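Sortase (Actinomyces oris, PDB 2XWG) probably acts as a class C sortase in fimbrial assembly, with this chain holding the calcium-binding catalytic domain of a longer membrane-anchored protein. Local coordinates at residues A[75-79]-A[210-214]; A[88-92]-A[130-134]; A[141-147]-A[199-205]; A[188-193]-A[220-224]. All coordinates share one frame; numbering follows the deposited sequence.

Interaction 1: residues A[75-79]-A[210-214]. With CA (calcium ion), chain F.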
loop_
_atom_site.group_PDB
_atom_site.type_symbol
_atom_site.label_atom_id
_atom_site.label_comp_id
_atom_site.label_asym_id
_atom_site.label_seq_id
_atom_site.Cartn_x
_atom_site.Cartn_y
_atom_site.Cartn_z
ATOM N N LEU A 75 2.712 12.510 4.198
ATOM C CA LEU A 75 2.242 13.427 3.165
ATOM C C LEU A 75 1.508 12.677 2.034
ATOM O O LEU A 75 1.734 11.483 1.835
ATOM C CB LEU A 75 3.438 14.209 2.602
ATOM C CG LEU A 75 4.129 15.283 3.466
ATOM C CD1 LEU A 75 3.660 16.704 3.120
ATOM C CD2 LEU A 75 3.983 15.024 4.974
ATOM N N ASP A 76 0.628 13.367 1.301
ATOM C CA ASP A 76 -0.043 12.770 0.139
ATOM C C ASP A 76 0.947 12.075 -0.823
ATOM O O ASP A 76 2.034 12.597 -1.103
ATOM C CB ASP A 76 -0.847 13.836 -0.605
ATOM C CG ASP A 76 -1.635 13.276 -1.791
ATOM O OD1 ASP A 76 -2.593 12.480 -1.597
ATOM O OD2 ASP A 76 -1.321 13.677 -2.927
ATOM N N PRO A 77 0.572 10.889 -1.328
ATOM C CA PRO A 77 1.442 10.171 -2.269
ATOM C C PRO A 77 1.777 10.973 -3.529
ATOM O O PRO A 77 2.832 10.745 -4.111
ATOM C CB PRO A 77 0.619 8.922 -2.625
ATOM C CG PRO A 77 -0.272 8.712 -1.433
ATOM C CD PRO A 77 -0.631 10.105 -0.980
ATOM N N TRP A 78 0.905 11.896 -3.928
ATOM C CA TRP A 78 1.080 12.634 -5.178
ATOM C C TRP A 78 1.675 14.025 -5.017
ATOM O O TRP A 78 1.845 14.747 -5.992
ATOM C CB TRP A 78 -0.250 12.725 -5.933
ATOM C CG TRP A 78 -0.725 11.387 -6.434
ATOM C CD1 TRP A 78 -0.535 10.860 -7.687
ATOM C CD2 TRP A 78 -1.441 10.395 -5.690
ATOM N NE1 TRP A 78 -1.104 9.610 -7.762
ATOM C CE2 TRP A 78 -1.667 9.303 -6.554
ATOM C CE3 TRP A 78 -1.923 10.329 -4.387
ATOM C CZ2 TRP A 78 -2.351 8.164 -6.154
ATOM C CZ3 TRP A 78 -2.609 9.194 -3.990
ATOM C CH2 TRP A 78 -2.814 8.127 -4.872
ATOM N N LEU A 79 1.988 14.404 -3.789
ATOM C CA LEU A 79 2.664 15.666 -3.549
ATOM C C LEU A 79 3.978 15.638 -4.308
ATOM O O LEU A 79 4.192 16.385 -5.274
ATOM C CB LEU A 79 2.969 15.829 -2.061
ATOM C CG LEU A 79 3.541 17.205 -1.724
ATOM C CD1 LEU A 79 2.399 18.227 -1.782
ATOM C CD2 LEU A 79 4.231 17.239 -0.369
ATOM N N LEU A 210 -5.868 0.876 0.422
ATOM C CA LEU A 210 -5.668 1.176 -0.982
ATOM C C LEU A 210 -6.058 2.631 -1.251
ATOM O O LEU A 210 -7.210 3.020 -1.058
ATOM C CB LEU A 210 -6.543 0.248 -1.812
ATOM C CG LEU A 210 -6.484 -1.222 -1.380
ATOM C CD1 LEU A 210 -7.420 -2.066 -2.206
ATOM C CD2 LEU A 210 -5.067 -1.778 -1.486
ATOM N N ILE A 211 -5.126 3.455 -1.705
ATOM C CA ILE A 211 -5.496 4.833 -1.968
ATOM C C ILE A 211 -5.335 5.213 -3.427
ATOM O O ILE A 211 -4.343 4.880 -4.038
ATOM C CB ILE A 211 -4.678 5.788 -1.109
ATOM C CG1 ILE A 211 -5.084 7.236 -1.380
ATOM C CG2 ILE A 211 -3.207 5.605 -1.376
ATOM C CD1 ILE A 211 -4.450 8.228 -0.415
ATOM N N THR A 212 -6.324 5.907 -3.985
ATOM C CA THR A 212 -6.218 6.431 -5.340
ATOM C C THR A 212 -6.728 7.875 -5.402
ATOM O O THR A 212 -7.203 8.426 -4.404
ATOM C CB THR A 212 -7.015 5.576 -6.309
ATOM O OG1 THR A 212 -6.778 6.025 -7.642
ATOM C CG2 THR A 212 -8.457 5.707 -6.022
ATOM N N CYS A 213 -6.612 8.506 -6.565
ATOM C CA CYS A 213 -7.152 9.843 -6.743
ATOM C C CYS A 213 -8.586 9.785 -7.201
ATOM O O CYS A 213 -9.011 8.800 -7.807
ATOM C CB CYS A 213 -6.325 10.601 -7.751
ATOM S SG CYS A 213 -4.756 10.966 -7.056
ATOM N N THR A 214 -9.335 10.840 -6.903
ATOM C CA THR A 214 -10.752 10.906 -7.253
ATOM C C THR A 214 -11.231 12.348 -7.212
ATOM O O THR A 214 -10.710 13.154 -6.432
ATOM C CB THR A 214 -11.604 10.048 -6.310
ATOM O OG1 THR A 214 -12.788 9.611 -6.993
ATOM C CG2 THR A 214 -11.977 10.824 -5.058
HETATM CA CA CA F . 5.335 10.356 -4.009
HETATM O O HOH W 1 4.880 12.077 -1.811
HETATM O O HOH W 2 8.144 10.390 -3.552
#
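Pro77 and Trp78 belong to a loop that stands off from strand 206-214. The CA atoms of Pro77 and Ile211 are 8.8 Å apart, and no hydrogen bond joins the two segments. The loop is shaped from within. Leu79 N bonds Asp76 O, and Trp78 N donates to Asp76 OD2 at 3.0 Å, an Asx turn. Pro77 O binds a calcium ion at 2.5 Å, along with Glu80 O and Thr120 OG1.

The side chains bridge the gap. Cys213 SG lies over the six-membered ring of Trp78, 3.6 Å from its centroid and 14° off the ring normal. Pro77 CB sits on the opposite face, nearer the rim. Trp78 CG points away from its own carbonyl carbon (chi1 -67°), and this carries the indole toward the strand. At the far edge, Trp78 CH2 meets Ile211 O in the ring plane at 3.7 Å. Trp78 CZ3 touches Ile211 CG1 at 4.1 Å. An alanine in place of Trp78 would remove the indole and is likely to leave the Cys213 sulfur without its aromatic cover.

Asp-Pro-Trp here matches the lid of class C sortases. Cys213 is the predicted acyl-thioester residue, and the Trp78 ring also meets that of His151, the predicted proton donor/acceptor. The sulfur-aromatic contact is therefore consistent with a closed lid that must move before substrate can reach the cysteine.

Interaction 2: residues A[88-92]-A[130-134]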
loop_
_atom_site.group_PDB
_atom_site.type_symbol
_atom_site.label_atom_id
_atom_site.label_comp_id
_atom_site.label_asym_id
_atom_site.label_seq_id
_atom_site.Cartn_x
_atom_site.Cartn_y
_atom_site.Cartn_z
ATOM N N GLN A 88 17.348 7.008 5.586
ATOM C CA GLN A 88 16.212 6.174 5.974
ATOM C C GLN A 88 15.572 5.513 4.762
ATOM O O GLN A 88 15.239 4.322 4.797
ATOM C CB GLN A 88 15.168 6.978 6.743
ATOM C CG GLN A 88 15.711 7.700 7.971
ATOM C CD GLN A 88 16.521 8.948 7.614
ATOM O OE1 GLN A 88 17.358 9.410 8.400
ATOM N NE2 GLN A 88 16.266 9.503 6.427
ATOM N N TYR A 89 15.410 6.285 3.690
ATOM C CA TYR A 89 14.832 5.761 2.465
ATOM C C TYR A 89 15.707 4.676 1.868
ATOM O O TYR A 89 15.200 3.703 1.315
ATOM C CB TYR A 89 14.622 6.861 1.423
ATOM C CG TYR A 89 13.831 6.380 0.225
ATOM C CD1 TYR A 89 12.460 6.161 0.319
ATOM C CD2 TYR A 89 14.450 6.122 -0.988
ATOM C CE1 TYR A 89 11.721 5.712 -0.772
ATOM C CE2 TYR A 89 13.723 5.673 -2.086
ATOM C CZ TYR A 89 12.352 5.475 -1.971
ATOM O OH TYR A 89 11.616 5.037 -3.059
ATOM N N GLN A 90 17.020 4.843 1.960
ATOM C CA GLN A 90 17.907 3.819 1.455
ATOM C C GLN A 90 17.788 2.609 2.348
ATOM O O GLN A 90 17.862 1.483 1.880
ATOM C CB GLN A 90 19.350 4.303 1.410
ATOM C CG GLN A 90 19.639 5.302 0.316
ATOM C CD GLN A 90 19.209 4.813 -1.057
ATOM O OE1 GLN A 90 18.559 5.544 -1.813
ATOM N NE2 GLN A 90 19.581 3.581 -1.395
ATOM N N ALA A 91 17.605 2.821 3.642
ATOM C CA ALA A 91 17.488 1.671 4.529
ATOM C C ALA A 91 16.242 0.885 4.142
ATOM O O ALA A 91 16.209 -0.345 4.206
ATOM C CB ALA A 91 17.421 2.106 5.986
ATOM N N TYR A 92 15.228 1.619 3.716
ATOM C CA TYR A 92 13.929 1.047 3.391
ATOM C C TYR A 92 14.038 0.221 2.116
ATOM O O TYR A 92 13.465 -0.853 2.012
ATOM C CB TYR A 92 12.906 2.183 3.287
ATOM C CG TYR A 92 11.674 1.945 2.438
ATOM C CD1 TYR A 92 10.591 1.244 2.927
ATOM C CD2 TYR A 92 11.574 2.491 1.169
ATOM C CE1 TYR A 92 9.474 1.053 2.169
ATOM C CE2 TYR A 92 10.457 2.315 0.408
ATOM C CZ TYR A 92 9.411 1.600 0.910
ATOM O OH TYR A 92 8.290 1.438 0.136
ATOM N N GLY A 130 2.356 1.445 -5.944
ATOM C CA GLY A 130 3.488 1.925 -5.173
ATOM C C GLY A 130 3.184 1.854 -3.694
ATOM O O GLY A 130 2.081 2.158 -3.261
ATOM N N HIS A 131 4.163 1.448 -2.906
ATOM C CA HIS A 131 3.982 1.376 -1.469
ATOM C C HIS A 131 4.468 2.638 -0.778
ATOM O O HIS A 131 5.567 3.132 -1.058
ATOM C CB HIS A 131 4.751 0.212 -0.908
ATOM C CG HIS A 131 4.801 0.216 0.580
ATOM N ND1 HIS A 131 5.902 0.651 1.284
ATOM C CD2 HIS A 131 3.870 -0.129 1.498
ATOM C CE1 HIS A 131 5.656 0.553 2.579
ATOM N NE2 HIS A 131 4.430 0.084 2.734
ATOM N N LEU A 132 3.656 3.148 0.147
ATOM C CA LEU A 132 3.899 4.469 0.713
ATOM C C LEU A 132 4.969 4.477 1.800
ATOM O O LEU A 132 4.704 4.090 2.942
ATOM C CB LEU A 132 2.604 5.073 1.239
ATOM C CG LEU A 132 2.697 6.551 1.570
ATOM C CD1 LEU A 132 3.295 7.290 0.396
ATOM C CD2 LEU A 132 1.342 7.104 1.887
ATOM N N PHE A 133 6.171 4.929 1.430
ATOM C CA PHE A 133 7.274 5.051 2.367
ATOM C C PHE A 133 6.813 5.838 3.577
ATOM O O PHE A 133 6.283 6.940 3.458
ATOM C CB PHE A 133 8.474 5.720 1.708
ATOM C CG PHE A 133 9.622 6.010 2.653
ATOM C CD1 PHE A 133 10.359 4.976 3.218
ATOM C CD2 PHE A 133 9.985 7.323 2.939
ATOM C CE1 PHE A 133 11.421 5.237 4.077
ATOM C CE2 PHE A 133 11.040 7.595 3.794
ATOM C CZ PHE A 133 11.770 6.540 4.363
ATOM N N GLY A 134 6.996 5.252 4.750
ATOM C CA GLY A 134 6.486 5.843 5.965
ATOM C C GLY A 134 5.454 4.941 6.583
ATOM O O GLY A 134 5.202 5.041 7.779
#
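Tyr89, Tyr92, His131 and Phe133 form an aromatic cluster. It docks the short helix 87-93 onto the end of strand 129-131 and the loop that follows. Phe133 is its hub. Its CG lies anti to the backbone N (chi1 174°), and the ring reaches out from the loop to both tyrosines.

Tyr89 comes in over a face of Phe133. The two rings make an edge-to-face (T-shaped) pair, with centroids 5.0 Å apart and planes at 83°. The Tyr89 edge leads with CD1, which sits above the centre of the Phe133 ring and is 3.7 Å from Phe133 CG.

Tyr92 is met differently. Phe133 brings CD1 over one face of Tyr92, toward the rim, with the planes inclined at 58°. Phe133 CD1 is 3.4 Å from Tyr92 CG. Phe133 CE1 packs on Tyr92 CB at 3.5 Å. At the exposed end of the cluster, Gln88 CB touches Phe133 CZ at 4.2 Å.

The polar link is at the other end. Tyr92 OH and His131 ND1 share a hydrogen bond of 2.8 Å, made at the edge of the imidazole. Tyr92 OH also bonds Gly119 N, and His131 NE2 bonds Ser136 O. Both polar groups are buried, and these bonds hold the imidazole in its rotation and fix the place of the Tyr92 hydroxyl.

Tyr65 of helix 55-68 packs on both Tyr92 and Phe133. His131 rests on Ser146 and Leu148 of strand 144-149. The cluster thus joins two helices of the N-terminal region to the sortase sheet.

Interaction 3: residues A[141-147]-A[199-205]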
loop_
_atom_site.group_PDB
_atom_site.type_symbol
_atom_site.label_atom_id
_atom_site.label_comp_id
_atom_site.label_asym_id
_atom_site.label_seq_id
_atom_site.Cartn_x
_atom_site.Cartn_y
_atom_site.Cartn_z
ATOM N N GLY A 141 0.439 -8.506 10.116
ATOM C CA GLY A 141 0.882 -8.589 11.490
ATOM C C GLY A 141 0.277 -7.458 12.287
ATOM O O GLY A 141 -0.418 -6.618 11.726
ATOM N N PRO A 142 0.562 -7.411 13.596
ATOM C CA PRO A 142 -0.196 -6.560 14.516
ATOM C C PRO A 142 0.399 -5.159 14.631
ATOM O O PRO A 142 1.614 -4.996 14.512
ATOM C CB PRO A 142 -0.048 -7.307 15.834
ATOM C CG PRO A 142 1.322 -8.057 15.707
ATOM C CD PRO A 142 1.729 -8.025 14.256
ATOM N N SER A 143 -0.447 -4.162 14.864
ATOM C CA SER A 143 0.012 -2.774 14.875
ATOM C C SER A 143 0.689 -2.428 13.546
ATOM O O SER A 143 1.782 -1.847 13.510
ATOM C CB SER A 143 0.968 -2.521 16.050
ATOM O OG SER A 143 0.336 -2.781 17.297
ATOM N N THR A 144 0.045 -2.805 12.448
ATOM C CA THR A 144 0.577 -2.477 11.134
ATOM C C THR A 144 -0.524 -1.891 10.286
ATOM O O THR A 144 -1.662 -2.359 10.298
ATOM C CB THR A 144 1.169 -3.700 10.401
ATOM O OG1 THR A 144 0.114 -4.586 10.006
ATOM C CG2 THR A 144 2.151 -4.442 11.297
ATOM N N HIS A 145 -0.171 -0.851 9.549
ATOM C CA HIS A 145 -1.079 -0.241 8.605
ATOM C C HIS A 145 -0.292 0.094 7.355
ATOM O O HIS A 145 0.438 1.091 7.305
ATOM C CB HIS A 145 -1.687 1.025 9.185
ATOM C CG HIS A 145 -2.796 1.580 8.359
ATOM N ND1 HIS A 145 -3.436 2.756 8.667
ATOM C CD2 HIS A 145 -3.376 1.116 7.230
ATOM C CE1 HIS A 145 -4.373 2.991 7.766
ATOM N NE2 HIS A 145 -4.356 2.012 6.883
ATOM N N SER A 146 -0.434 -0.765 6.355
ATOM C CA SER A 146 0.310 -0.641 5.110
ATOM C C SER A 146 -0.550 0.102 4.097
ATOM O O SER A 146 -1.731 -0.228 3.910
ATOM C CB SER A 146 0.644 -2.041 4.592
ATOM O OG SER A 146 1.668 -1.996 3.636
ATOM N N VAL A 147 0.032 1.105 3.447
ATOM C CA VAL A 147 -0.721 1.946 2.524
ATOM C C VAL A 147 -0.242 1.736 1.096
ATOM O O VAL A 147 0.926 1.993 0.797
ATOM C CB VAL A 147 -0.552 3.410 2.880
ATOM C CG1 VAL A 147 -1.146 4.279 1.787
ATOM C CG2 VAL A 147 -1.226 3.696 4.207
ATOM N N LEU A 199 -4.236 7.289 7.737
ATOM C CA LEU A 199 -3.233 6.389 7.177
ATOM C C LEU A 199 -2.220 5.950 8.253
ATOM O O LEU A 199 -1.287 5.192 7.982
ATOM C CB LEU A 199 -2.495 7.078 6.017
ATOM C CG LEU A 199 -3.322 7.636 4.855
ATOM C CD1 LEU A 199 -2.420 8.314 3.842
ATOM C CD2 LEU A 199 -4.188 6.555 4.189
ATOM N N ARG A 200 -2.415 6.437 9.474
ATOM C CA ARG A 200 -1.503 6.186 10.586
ATOM C C ARG A 200 -1.726 4.795 11.169
ATOM O O ARG A 200 -2.817 4.232 11.030
ATOM C CB ARG A 200 -1.728 7.255 11.661
ATOM C CG ARG A 200 -1.615 8.678 11.122
ATOM C CD ARG A 200 -1.998 9.734 12.156
ATOM N NE ARG A 200 -1.170 9.612 13.347
ATOM C CZ ARG A 200 0.128 9.899 13.386
ATOM N NH1 ARG A 200 0.751 10.334 12.288
ATOM N NH2 ARG A 200 0.803 9.745 14.522
ATOM N N LYS A 201 -0.713 4.236 11.831
ATOM C CA LYS A 201 -0.893 2.959 12.521
ATOM C C LYS A 201 -2.100 3.000 13.449
ATOM O O LYS A 201 -2.309 3.977 14.170
ATOM C CB LYS A 201 0.345 2.588 13.341
ATOM C CG LYS A 201 1.505 2.032 12.536
ATOM C CD LYS A 201 2.821 2.269 13.264
ATOM C CE LYS A 201 2.736 1.752 14.694
ATOM N NZ LYS A 201 3.806 2.339 15.550
ATOM N N VAL A 202 -2.896 1.938 13.425
ATOM C CA VAL A 202 -3.914 1.722 14.444
ATOM C C VAL A 202 -3.478 0.522 15.295
ATOM O O VAL A 202 -3.422 -0.611 14.795
ATOM C CB VAL A 202 -5.289 1.469 13.815
ATOM C CG1 VAL A 202 -6.326 1.165 14.894
ATOM C CG2 VAL A 202 -5.720 2.678 12.971
ATOM N N PRO A 203 -3.138 0.767 16.578
ATOM C CA PRO A 203 -2.473 -0.257 17.399
ATOM C C PRO A 203 -3.302 -1.519 17.625
ATOM O O PRO A 203 -4.533 -1.443 17.810
ATOM C CB PRO A 203 -2.202 0.473 18.713
ATOM C CG PRO A 203 -2.090 1.904 18.313
ATOM C CD PRO A 203 -3.150 2.074 17.255
ATOM N N GLY A 204 -2.613 -2.664 17.589
ATOM C CA GLY A 204 -3.241 -3.966 17.739
ATOM C C GLY A 204 -4.214 -4.278 16.617
ATOM O O GLY A 204 -5.076 -5.150 16.748
ATOM N N ARG A 205 -4.084 -3.548 15.513
ATOM C CA ARG A 205 -4.841 -3.834 14.296
ATOM C C ARG A 205 -3.911 -4.068 13.102
ATOM O O ARG A 205 -2.827 -3.471 13.003
ATOM C CB ARG A 205 -5.841 -2.713 13.991
ATOM C CG ARG A 205 -7.112 -2.746 14.839
ATOM C CD ARG A 205 -8.040 -1.563 14.503
ATOM N NE ARG A 205 -9.039 -1.846 13.462
ATOM C CZ ARG A 205 -9.696 -0.908 12.771
ATOM N NH1 ARG A 205 -9.450 0.378 12.989
ATOM N NH2 ARG A 205 -10.594 -1.245 11.850
#
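His145 and Leu199 mark the tightly packed end of this contact, while Ser143 and Gly204 mark the end nearer solvent. At the buried end, His145 ND1 donates to Arg200 O at 2.9 Å, almost straight at 173°. The acceptor lies in the imidazole plane, but the donor stands above the plane of the Arg200 carbonyl. His145 NE2 is hydrogen-bonded to Thr209 OG1 of strand 206-214. With both nitrogens engaged, the ring is fixed in rotation. Next to it, Val147 CG2 packs on Leu199 CB at 4.0 Å, the two side chains crossing at about a right angle.

The outer end is mostly backbone. Val202 to Arg205 form a type II turn, with Gly204 at positive phi. Gly204 N donates to Ser143 OG at 3.0 Å and 172°. The hydroxyl is put there by a Ser143 chi1 of -60°, which sets OG anti to the carbonyl carbon. Thr144 N donates to Arg205 O at 3.0 Å. Pro142 and Pro203 lie exposed nearby. Lys201, bent at chi3, lays its chain beside the residue that precedes the strand, with Lys201 CE 3.9 Å from Ser143 O. The Arg205 guanidinium turns to Glu228, a salt bridge partner outside the contact.

The loop that leads from strand 179-191 into the cysteine-bearing strand 206-214 is thus held along strand 144-149 of the sortase beta-barrel.

Interaction 4: residues A[188-193]-A[220-224]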
loop_
_atom_site.group_PDB
_atom_site.type_symbol
_atom_site.label_atom_id
_atom_site.label_comp_id
_atom_site.label_asym_id
_atom_site.label_seq_id
_atom_site.Cartn_x
_atom_site.Cartn_y
_atom_site.Cartn_z
ATOM N N ILE A 188 -14.657 2.869 3.770
ATOM C CA ILE A 188 -14.452 3.596 2.526
ATOM C C ILE A 188 -14.768 5.054 2.774
ATOM O O ILE A 188 -15.684 5.378 3.522
ATOM C CB ILE A 188 -15.323 3.023 1.410
ATOM C CG1 ILE A 188 -15.149 1.497 1.377
ATOM C CG2 ILE A 188 -14.980 3.678 0.086
ATOM C CD1 ILE A 188 -15.703 0.827 0.148
ATOM N N THR A 189 -14.007 5.934 2.144
ATOM C CA THR A 189 -13.923 7.310 2.599
ATOM C C THR A 189 -13.250 8.196 1.568
ATOM O O THR A 189 -12.156 7.878 1.116
ATOM C CB THR A 189 -13.061 7.381 3.867
ATOM O OG1 THR A 189 -13.795 6.847 4.974
ATOM C CG2 THR A 189 -12.679 8.817 4.160
ATOM N N VAL A 190 -13.893 9.298 1.192
ATOM C CA VAL A 190 -13.277 10.271 0.298
ATOM C C VAL A 190 -12.686 11.339 1.180
ATOM O O VAL A 190 -13.077 11.452 2.321
ATOM C CB VAL A 190 -14.289 10.834 -0.688
ATOM C CG1 VAL A 190 -13.720 12.023 -1.418
ATOM C CG2 VAL A 190 -14.673 9.746 -1.672
ATOM N N VAL A 191 -11.721 12.100 0.695
ATOM C CA VAL A 191 -10.915 12.887 1.612
ATOM C C VAL A 191 -10.064 13.872 0.838
ATOM O O VAL A 191 -9.848 13.697 -0.342
ATOM C CB VAL A 191 -10.059 11.953 2.502
ATOM C CG1 VAL A 191 -8.573 12.338 2.492
ATOM C CG2 VAL A 191 -10.617 11.911 3.906
ATOM N N LYS A 192 -9.620 14.937 1.486
ATOM C CA LYS A 192 -8.764 15.915 0.834
ATOM C C LYS A 192 -7.325 15.445 0.933
ATOM O O LYS A 192 -6.958 14.791 1.908
ATOM C CB LYS A 192 -8.893 17.281 1.522
ATOM C CG LYS A 192 -10.161 18.041 1.213
ATOM C CD LYS A 192 -10.184 19.366 1.979
ATOM C CE LYS A 192 -11.541 20.061 1.862
ATOM N NZ LYS A 192 -12.659 19.182 2.351
ATOM N N PRO A 193 -6.492 15.824 -0.045
ATOM C CA PRO A 193 -5.085 15.431 -0.139
ATOM C C PRO A 193 -4.291 15.606 1.154
ATOM O O PRO A 193 -3.402 14.793 1.483
ATOM C CB PRO A 193 -4.541 16.377 -1.202
ATOM C CG PRO A 193 -5.704 16.642 -2.069
ATOM C CD PRO A 193 -6.881 16.714 -1.148
ATOM N N SER A 220 -9.296 15.937 -7.271
ATOM C CA SER A 220 -9.384 16.981 -6.268
ATOM C C SER A 220 -9.314 16.346 -4.894
ATOM O O SER A 220 -8.972 17.008 -3.919
ATOM C CB SER A 220 -10.710 17.738 -6.398
ATOM O OG SER A 220 -11.760 16.915 -5.921
ATOM N N HIS A 221 -9.643 15.060 -4.819
ATOM C CA HIS A 221 -9.614 14.326 -3.547
ATOM C C HIS A 221 -8.825 12.995 -3.601
ATOM O O HIS A 221 -8.059 12.761 -4.529
ATOM C CB HIS A 221 -11.038 14.077 -3.050
ATOM C CG HIS A 221 -11.785 15.328 -2.707
ATOM N ND1 HIS A 221 -12.431 16.093 -3.657
ATOM C CD2 HIS A 221 -11.996 15.948 -1.519
ATOM C CE1 HIS A 221 -13.010 17.127 -3.068
ATOM N NE2 HIS A 221 -12.756 17.066 -1.772
ATOM N N ARG A 222 -9.015 12.149 -2.584
ATOM C CA ARG A 222 -8.421 10.818 -2.511
ATOM C C ARG A 222 -9.447 9.815 -2.052
ATOM O O ARG A 222 -10.148 10.063 -1.093
ATOM C CB ARG A 222 -7.299 10.787 -1.488
ATOM C CG ARG A 222 -6.204 11.759 -1.755
ATOM C CD ARG A 222 -5.704 11.644 -3.159
ATOM N NE ARG A 222 -4.621 12.599 -3.357
ATOM C CZ ARG A 222 -4.640 13.575 -4.255
ATOM N NH1 ARG A 222 -5.701 13.728 -5.045
ATOM N NH2 ARG A 222 -3.596 14.390 -4.371
ATOM N N LEU A 223 -9.522 8.664 -2.705
ATOM C CA LEU A 223 -10.410 7.612 -2.240
ATOM C C LEU A 223 -9.609 6.585 -1.427
ATOM O O LEU A 223 -8.604 6.070 -1.901
ATOM C CB LEU A 223 -11.117 6.972 -3.425
ATOM C CG LEU A 223 -11.731 5.612 -3.136
ATOM C CD1 LEU A 223 -12.982 5.821 -2.322
ATOM C CD2 LEU A 223 -12.060 4.890 -4.438
ATOM N N LEU A 224 -10.032 6.319 -0.191
ATOM C CA LEU A 224 -9.307 5.431 0.717
ATOM C C LEU A 224 -10.170 4.252 1.023
ATOM O O LEU A 224 -11.187 4.398 1.680
ATOM C CB LEU A 224 -8.974 6.098 2.051
ATOM C CG LEU A 224 -8.268 7.456 2.189
ATOM C CD1 LEU A 224 -7.386 7.462 3.416
ATOM C CD2 LEU A 224 -7.437 7.838 1.007
#
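Thr189 and Leu224 form an antiparallel hydrogen-bonded pair between strands 179-191 and 221-229 of the sortase beta-barrel. The short segments 188-191 and 221-224 run at 168° to each other. Leu224 N donates to Thr189 O at 2.9 Å. Further along, Arg222 N donates to Val191 O at 2.8 Å. A classic beta bulge begins strand 221-229, where Ser220 and His221 both face Thr214.

Past the paired strands, Pro193 lies across one face of the Arg222 guanidinium, with Pro193 CG 3.8 Å from Arg222 NH2. The arginine chain bends back at chi2 (-51°), bringing NH1 to its neighbour's carbonyl: Arg222 NH1 donates to His221 O at 2.6 Å, from above the carbonyl plane. Arg222 NE makes a salt bridge with Asp76 of the lid. The side chain also touches Cys213, a position consistent with that of the active-site arginine known from sortases. A leucine at Arg222 would have no guanidinium and would probably leave the Asp76 carboxylate without its charged mate and Pro193 without the flat group beneath it.

Val190 and Leu223 point to the sheet face opposite Thr189, Arg222 and Leu224. Val190 CG1 packs on His221 CB at 3.8 Å, the two side chains crossing at about a right angle. Lys192 CG lies alongside the imidazole, 3.9 Å from His221 CD2. At the far end, Ile188 and Leu223 run side by side, with Ile188 CG2 3.8 Å from Leu223 CD1.

All four contacts reach one mixed sheet. Interactions 1 and 4 are close, their centres about 8 Å apart. They lie on neighbouring strands, 206-214 and 221-229, and are joined by the Asp76-Arg222 salt bridge. Interactions 2 and 4 are farthest apart, about 22 Å between centres, and do not touch. Interaction 2 closes before interaction 3 opens, and both fall between the segments of interaction 1. Interaction 4 crosses interactions 1 and 3 along the chain. Interaction 3 meets interaction 1 through Val147 and Ile211, and interaction 4 through Leu199 and Leu224. The N-terminal region thus lies on the barrel at two places, the lid over the predicted active site and the aromatic cluster beyond it.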